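Local structure of terminal oxygenase component of carbazole 1,9a-dioxygenase (Nocardioides aromaticivorans, 3GCF) at residues V262-S267 with V276-D281; G272-D277 with Q286-V291. The protein serves as the terminal oxygenase of carbazole 1,9a-dioxygenase, a Rieske nonheme iron enzyme that accepts electrons from a ferredoxin and probably dihydroxylates carbazole. All blocks are in the same frame, centred on the assembly; numbering follows the deposited sequence.

Contact 1 of 2, residues V262-S267 with V276-D281; sequences VAAQVS and VDPFPD
Ala264 and Gln265 both face Asp277 across two antiparallel strands, a classic beta bulge at the open end of the hairpin 265-269/273-277. The backbone bonds come first. Ala264 N lies 2.8 Å from Asp277 O, and Gln265 N lies 2.9 Å from the same Asp277 O. Both donors come from one face of the carbonyl plane. Ala264 N stands 35° out of that plane, and its bond is bent. Asp277 N returns a straighter bond to Gln265 O. Past the bulge, Ala263 N meets Pro278 O at 2.7 Å, in the carbonyl plane and at 175° on the hydrogen. Val262 CB lies against this carbonyl oxygen. Pro278 follows a cis peptide bond.

Apolar contacts flank this backbone. A chi1 of -61° puts Val262 CG1 anti to the carbonyl carbon. This leaves Val262 CG2 between the backbone N and the carbonyl carbon, where it meets the edge of the Phe279 ring, 3.6 Å from Phe279 CD1. Pro280 CB lies over one face of the Phe279 ring, which also packs edge-to-face with Phe333. An alanine at Val262 would probably leave a gap beside the Phe279 ring edge and give that ring more room to shift. Val266 CG2 touches Val276 CG2 at 4.3 Å, with Ala263 CB near Val276 CG1.

Polar side chains meet through water on the sheet face that carries Gln265 and Asp277. The water donates to Asp277 OD2 at 3.2 Å and takes a weak bond from Gln265 NE2.

The bulge N-H groups and Ala263 N take up Asp277 O and Pro278 O, so backbone pairing continues past the last regular pair into the loop carrying Phe279. Val262 and Pro280 probably limit movement of that side chain, about 7 Å from the iron(II) ion.

Contact 2 of 2, residues G272-D277 with Q286-V291; sequences GVLKVD and QYEFYV
Gly272 and Tyr290 are joined through a water where the two strands part. The water donates to Gly272 O at 2.6 Å and accepts from Tyr290 N at 2.8 Å. The strands form a beta hairpin in the antiparallel sheet of the catalytic domain, which has a Bet v 1-like fold. Gly272 has a phi of 139° and a psi of 66°. Any side chain at these backbone angles would collide with the carbonyl oxygen of the residue before. Gly272 O also lies in the plane of the Tyr290 ring, at its edge.

Inside the hairpin, Leu274 pairs with Glu288 and Val276 with Gln286, each through two backbone bonds. The bond from Glu288 N to Leu274 O is the longest of the four, at 3.1 Å, with its donor 40° out of the carbonyl plane.

On one sheet face, Val273 CG1 sits over the Phe289 ring, 3.7 Å from its centroid, a CH-pi contact. The extended Lys275 chain runs alongside Tyr287, with Lys275 CG 3.5 Å from Tyr287 CE1. Lys275 NZ bonds to Pro157 O, and Tyr287 OH to Gln305.

The Leu274 face looks toward the iron site. The Glu288 side chain is about 5 Å from that of the iron ligand Asp337. Gln286 NE2 bonds to Glu288 OE2, which Tyr300 also holds. Leu274 CD2 packs against Tyr290 OH, which donates to the anti lone pair of Glu288 OE1 at 2.6 Å.

How the contacts relate
Both contacts use strand 273-277 and share Val276 and Asp277, so the four segments build three neighbouring strands of one sheet. Contact 1 is partly buried and takes in the open end of its hairpin and the loop beyond it, with a bulge and cis prolines. Contact 2 is buried and keeps regular pairing over most of its length. Its chemistry is richer in aromatic rings and buried polar side chains. Contact 1 relies on backbone bonds, aliphatic side chains and a single aromatic ring. The two meet: Ser267 O is 2.8 Å from Lys275 N, a probable hydrogen bond, and Phe279 CD2 packs on Gln286 OE1. The Glu288 side chain also lies about 7 Å from the iron(II) ion.

Contact 1 of 2, residues V262-S267 with V276-D281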
loop_
_atom_site.group_PDB
_atom_site.type_symbol
_atom_site.label_atom_id
_atom_site.label_comp_id
_atom_site.label_asym_id
_atom_site.label_seq_id
_atom_site.Cartn_x
_atom_site.Cartn_y
_atom_site.Cartn_z
ATOM N N VAL A 262 -23.148 31.527 18.599
ATOM C CA VAL A 262 -22.225 30.551 19.148
ATOM C C VAL A 262 -20.793 31.005 18.926
ATOM O O VAL A 262 -20.556 32.060 18.353
ATOM C CB VAL A 262 -22.438 29.155 18.508
ATOM C CG1 VAL A 262 -23.864 28.666 18.795
ATOM C CG2 VAL A 262 -22.178 29.218 17.001
ATOM N N ALA A 263 -19.839 30.215 19.403
ATOM C CA ALA A 263 -18.430 30.546 19.246
ATOM C C ALA A 263 -18.095 31.987 19.671
ATOM O O ALA A 263 -17.634 32.795 18.865
ATOM C CB ALA A 263 -18.003 30.307 17.789
ATOM N N ALA A 264 -18.341 32.307 20.937
ATOM C CA ALA A 264 -18.025 33.627 21.463
ATOM C C ALA A 264 -16.520 33.631 21.713
ATOM O O ALA A 264 -15.862 34.674 21.649
ATOM C CB ALA A 264 -18.770 33.866 22.769
ATOM N N GLN A 265 -15.987 32.446 21.997
ATOM C CA GLN A 265 -14.562 32.268 22.256
ATOM C C GLN A 265 -14.110 30.885 21.817
ATOM O O GLN A 265 -14.866 29.917 21.919
ATOM C CB GLN A 265 -14.254 32.407 23.756
ATOM C CG GLN A 265 -14.415 33.808 24.326
ATOM C CD GLN A 265 -14.044 33.884 25.802
ATOM O OE1 GLN A 265 -13.804 34.966 26.335
ATOM N NE2 GLN A 265 -14.007 32.739 26.469
ATOM N N VAL A 266 -12.879 30.799 21.323
ATOM C CA VAL A 266 -12.309 29.519 20.929
ATOM C C VAL A 266 -10.883 29.525 21.452
ATOM O O VAL A 266 -10.184 30.537 21.363
ATOM C CB VAL A 266 -12.318 29.305 19.392
ATOM C CG1 VAL A 266 -11.516 30.383 18.692
ATOM C CG2 VAL A 266 -11.759 27.928 19.073
ATOM N N SER A 267 -10.456 28.404 22.018
ATOM C CA SER A 267 -9.119 28.324 22.572
ATOM C C SER A 267 -8.523 26.932 22.472
ATOM O O SER A 267 -9.240 25.935 22.386
ATOM C CB SER A 267 -9.145 28.762 24.044
ATOM O OG SER A 267 -10.056 27.973 24.793
ATOM N N VAL A 276 -14.525 25.299 22.284
ATOM C CA VAL A 276 -15.368 26.224 21.528
ATOM C C VAL A 276 -16.512 26.566 22.462
ATOM O O VAL A 276 -17.319 25.702 22.831
ATOM C CB VAL A 276 -15.899 25.566 20.246
ATOM C CG1 VAL A 276 -16.544 26.613 19.344
ATOM C CG2 VAL A 276 -14.746 24.871 19.521
ATOM N N ASP A 277 -16.580 27.845 22.820
ATOM C CA ASP A 277 -17.541 28.340 23.798
ATOM C C ASP A 277 -18.448 29.484 23.321
ATOM O O ASP A 277 -17.990 30.610 23.131
ATOM C CB ASP A 277 -16.714 28.794 25.003
ATOM C CG ASP A 277 -17.528 29.011 26.240
ATOM O OD1 ASP A 277 -18.769 28.894 26.186
ATOM O OD2 ASP A 277 -16.898 29.305 27.278
ATOM N N PRO A 278 -19.743 29.212 23.111
ATOM C CA PRO A 278 -20.422 27.918 23.249
ATOM C C PRO A 278 -20.570 27.289 21.861
ATOM O O PRO A 278 -20.480 27.986 20.849
ATOM C CB PRO A 278 -21.765 28.307 23.850
ATOM C CG PRO A 278 -22.073 29.590 23.123
ATOM C CD PRO A 278 -20.724 30.318 23.082
ATOM N N PHE A 279 -20.800 25.983 21.810
ATOM C CA PHE A 279 -20.945 25.296 20.532
ATOM C C PHE A 279 -21.252 23.834 20.821
ATOM O O PHE A 279 -20.778 23.294 21.816
ATOM C CB PHE A 279 -19.640 25.394 19.737
ATOM C CG PHE A 279 -19.806 25.148 18.269
ATOM C CD1 PHE A 279 -20.233 26.170 17.425
ATOM C CD2 PHE A 279 -19.579 23.880 17.731
ATOM C CE1 PHE A 279 -20.437 25.933 16.060
ATOM C CE2 PHE A 279 -19.781 23.631 16.371
ATOM C CZ PHE A 279 -20.211 24.657 15.533
ATOM N N PRO A 280 -22.041 23.169 19.956
ATOM C CA PRO A 280 -22.676 23.665 18.725
ATOM C C PRO A 280 -23.996 24.388 18.979
ATOM O O PRO A 280 -24.742 24.696 18.046
ATOM C CB PRO A 280 -22.870 22.392 17.909
ATOM C CG PRO A 280 -23.192 21.383 18.972
ATOM C CD PRO A 280 -22.184 21.704 20.063
ATOM N N ASP A 281 -24.273 24.655 20.251
ATOM C CA ASP A 281 -25.498 25.339 20.661
ATOM C C ASP A 281 -25.148 26.257 21.833
ATOM O O ASP A 281 -24.168 26.019 22.544
ATOM C CB ASP A 281 -26.541 24.305 21.105
ATOM C CG ASP A 281 -27.896 24.923 21.403
ATOM O OD1 ASP A 281 -28.643 25.214 20.443
ATOM O OD2 ASP A 281 -28.212 25.127 22.599
HETATM O O HOH W 1 -13.893 30.060 26.633
#

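Contact 2 of 2, residues G272-D277 with Q286-V291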
loop_
_atom_site.group_PDB
_atom_site.type_symbol
_atom_site.label_atom_id
_atom_site.label_comp_id
_atom_site.label_asym_id
_atom_site.label_seq_id
_atom_site.Cartn_x
_atom_site.Cartn_y
_atom_site.Cartn_z
ATOM N N GLY A 272 -2.831 19.980 23.362
ATOM C CA GLY A 272 -3.504 20.214 22.092
ATOM C C GLY A 272 -4.983 19.892 22.195
ATOM O O GLY A 272 -5.472 18.954 21.561
ATOM N N VAL A 273 -5.697 20.681 22.996
ATOM C CA VAL A 273 -7.121 20.471 23.233
ATOM C C VAL A 273 -7.903 21.750 22.955
ATOM O O VAL A 273 -7.611 22.806 23.518
ATOM C CB VAL A 273 -7.357 20.028 24.700
ATOM C CG1 VAL A 273 -8.820 19.631 24.917
ATOM C CG2 VAL A 273 -6.426 18.866 25.037
ATOM N N LEU A 274 -8.901 21.643 22.082
ATOM C CA LEU A 274 -9.720 22.787 21.707
ATOM C C LEU A 274 -10.930 22.966 22.616
ATOM O O LEU A 274 -11.442 22.004 23.204
ATOM C CB LEU A 274 -10.221 22.624 20.268
ATOM C CG LEU A 274 -10.751 23.869 19.544
ATOM C CD1 LEU A 274 -9.567 24.684 19.060
ATOM C CD2 LEU A 274 -11.618 23.466 18.347
ATOM N N LYS A 275 -11.379 24.211 22.720
ATOM C CA LYS A 275 -12.556 24.555 23.502
ATOM C C LYS A 275 -13.313 25.631 22.718
ATOM O O LYS A 275 -12.798 26.724 22.494
ATOM C CB LYS A 275 -12.163 25.092 24.884
ATOM C CG LYS A 275 -13.364 25.422 25.764
ATOM C CD LYS A 275 -12.967 26.071 27.087
ATOM C CE LYS A 275 -14.205 26.341 27.940
ATOM N NZ LYS A 275 -13.869 26.968 29.250
ATOM N N VAL A 276 -14.525 25.299 22.284
ATOM C CA VAL A 276 -15.368 26.224 21.528
ATOM C C VAL A 276 -16.512 26.566 22.462
ATOM O O VAL A 276 -17.319 25.702 22.831
ATOM C CB VAL A 276 -15.899 25.566 20.246
ATOM C CG1 VAL A 276 -16.544 26.613 19.344
ATOM C CG2 VAL A 276 -14.746 24.871 19.521
ATOM N N ASP A 277 -16.580 27.845 22.820
ATOM C CA ASP A 277 -17.541 28.340 23.798
ATOM C C ASP A 277 -18.448 29.484 23.321
ATOM O O ASP A 277 -17.990 30.610 23.131
ATOM C CB ASP A 277 -16.714 28.794 25.003
ATOM C CG ASP A 277 -17.528 29.011 26.240
ATOM O OD1 ASP A 277 -18.769 28.894 26.186
ATOM O OD2 ASP A 277 -16.898 29.305 27.278
ATOM N N GLN A 286 -18.041 22.818 23.343
ATOM C CA GLN A 286 -17.430 21.716 22.604
ATOM C C GLN A 286 -15.924 21.623 22.799
ATOM O O GLN A 286 -15.200 22.598 22.624
ATOM C CB GLN A 286 -17.733 21.831 21.103
ATOM C CG GLN A 286 -17.232 20.633 20.279
ATOM C CD GLN A 286 -17.893 20.534 18.904
ATOM O OE1 GLN A 286 -19.102 20.745 18.769
ATOM N NE2 GLN A 286 -17.107 20.191 17.885
ATOM N N TYR A 287 -15.460 20.433 23.158
ATOM C CA TYR A 287 -14.040 20.192 23.365
ATOM C C TYR A 287 -13.572 19.229 22.285
ATOM O O TYR A 287 -14.328 18.359 21.849
ATOM C CB TYR A 287 -13.799 19.563 24.742
ATOM C CG TYR A 287 -14.148 20.461 25.911
ATOM C CD1 TYR A 287 -13.292 21.494 26.306
ATOM C CD2 TYR A 287 -15.339 20.285 26.618
ATOM C CE1 TYR A 287 -13.617 22.335 27.386
ATOM C CE2 TYR A 287 -15.675 21.119 27.698
ATOM C CZ TYR A 287 -14.809 22.138 28.073
ATOM O OH TYR A 287 -15.140 22.959 29.131
ATOM N N GLU A 288 -12.330 19.385 21.846
ATOM C CA GLU A 288 -11.785 18.502 20.833
ATOM C C GLU A 288 -10.359 18.121 21.176
ATOM O O GLU A 288 -9.570 18.958 21.629
ATOM C CB GLU A 288 -11.822 19.165 19.450
ATOM C CG GLU A 288 -13.205 19.649 19.020
ATOM C CD GLU A 288 -13.308 19.897 17.524
ATOM O OE1 GLU A 288 -12.291 20.262 16.893
ATOM O OE2 GLU A 288 -14.419 19.734 16.979
ATOM N N PHE A 289 -10.042 16.844 20.979
ATOM C CA PHE A 289 -8.699 16.329 21.226
ATOM C C PHE A 289 -8.230 15.731 19.904
ATOM O O PHE A 289 -9.044 15.256 19.107
ATOM C CB PHE A 289 -8.705 15.238 22.300
ATOM C CG PHE A 289 -9.230 15.690 23.636
ATOM C CD1 PHE A 289 -10.591 15.897 23.834
ATOM C CD2 PHE A 289 -8.364 15.879 24.707
ATOM C CE1 PHE A 289 -11.082 16.280 25.085
ATOM C CE2 PHE A 289 -8.845 16.261 25.961
ATOM C CZ PHE A 289 -10.204 16.461 26.150
ATOM N N TYR A 290 -6.924 15.758 19.672
ATOM C CA TYR A 290 -6.366 15.228 18.437
ATOM C C TYR A 290 -5.144 14.402 18.812
ATOM O O TYR A 290 -4.012 14.791 18.556
ATOM C CB TYR A 290 -5.982 16.387 17.506
ATOM C CG TYR A 290 -7.003 17.520 17.476
ATOM C CD1 TYR A 290 -7.010 18.502 18.464
ATOM C CD2 TYR A 290 -7.962 17.604 16.462
ATOM C CE1 TYR A 290 -7.943 19.547 18.448
ATOM C CE2 TYR A 290 -8.903 18.642 16.433
ATOM C CZ TYR A 290 -8.883 19.613 17.432
ATOM O OH TYR A 290 -9.788 20.657 17.408
ATOM N N VAL A 291 -5.392 13.252 19.426
ATOM C CA VAL A 291 -4.325 12.378 19.890
ATOM C C VAL A 291 -3.631 11.641 18.757
ATOM O O VAL A 291 -4.260 10.919 17.991
ATOM C CB VAL A 291 -4.869 11.357 20.912
ATOM C CG1 VAL A 291 -3.713 10.639 21.611
ATOM C CG2 VAL A 291 -5.752 12.073 21.931
HETATM O O HOH W 2 -5.047 16.342 21.700
#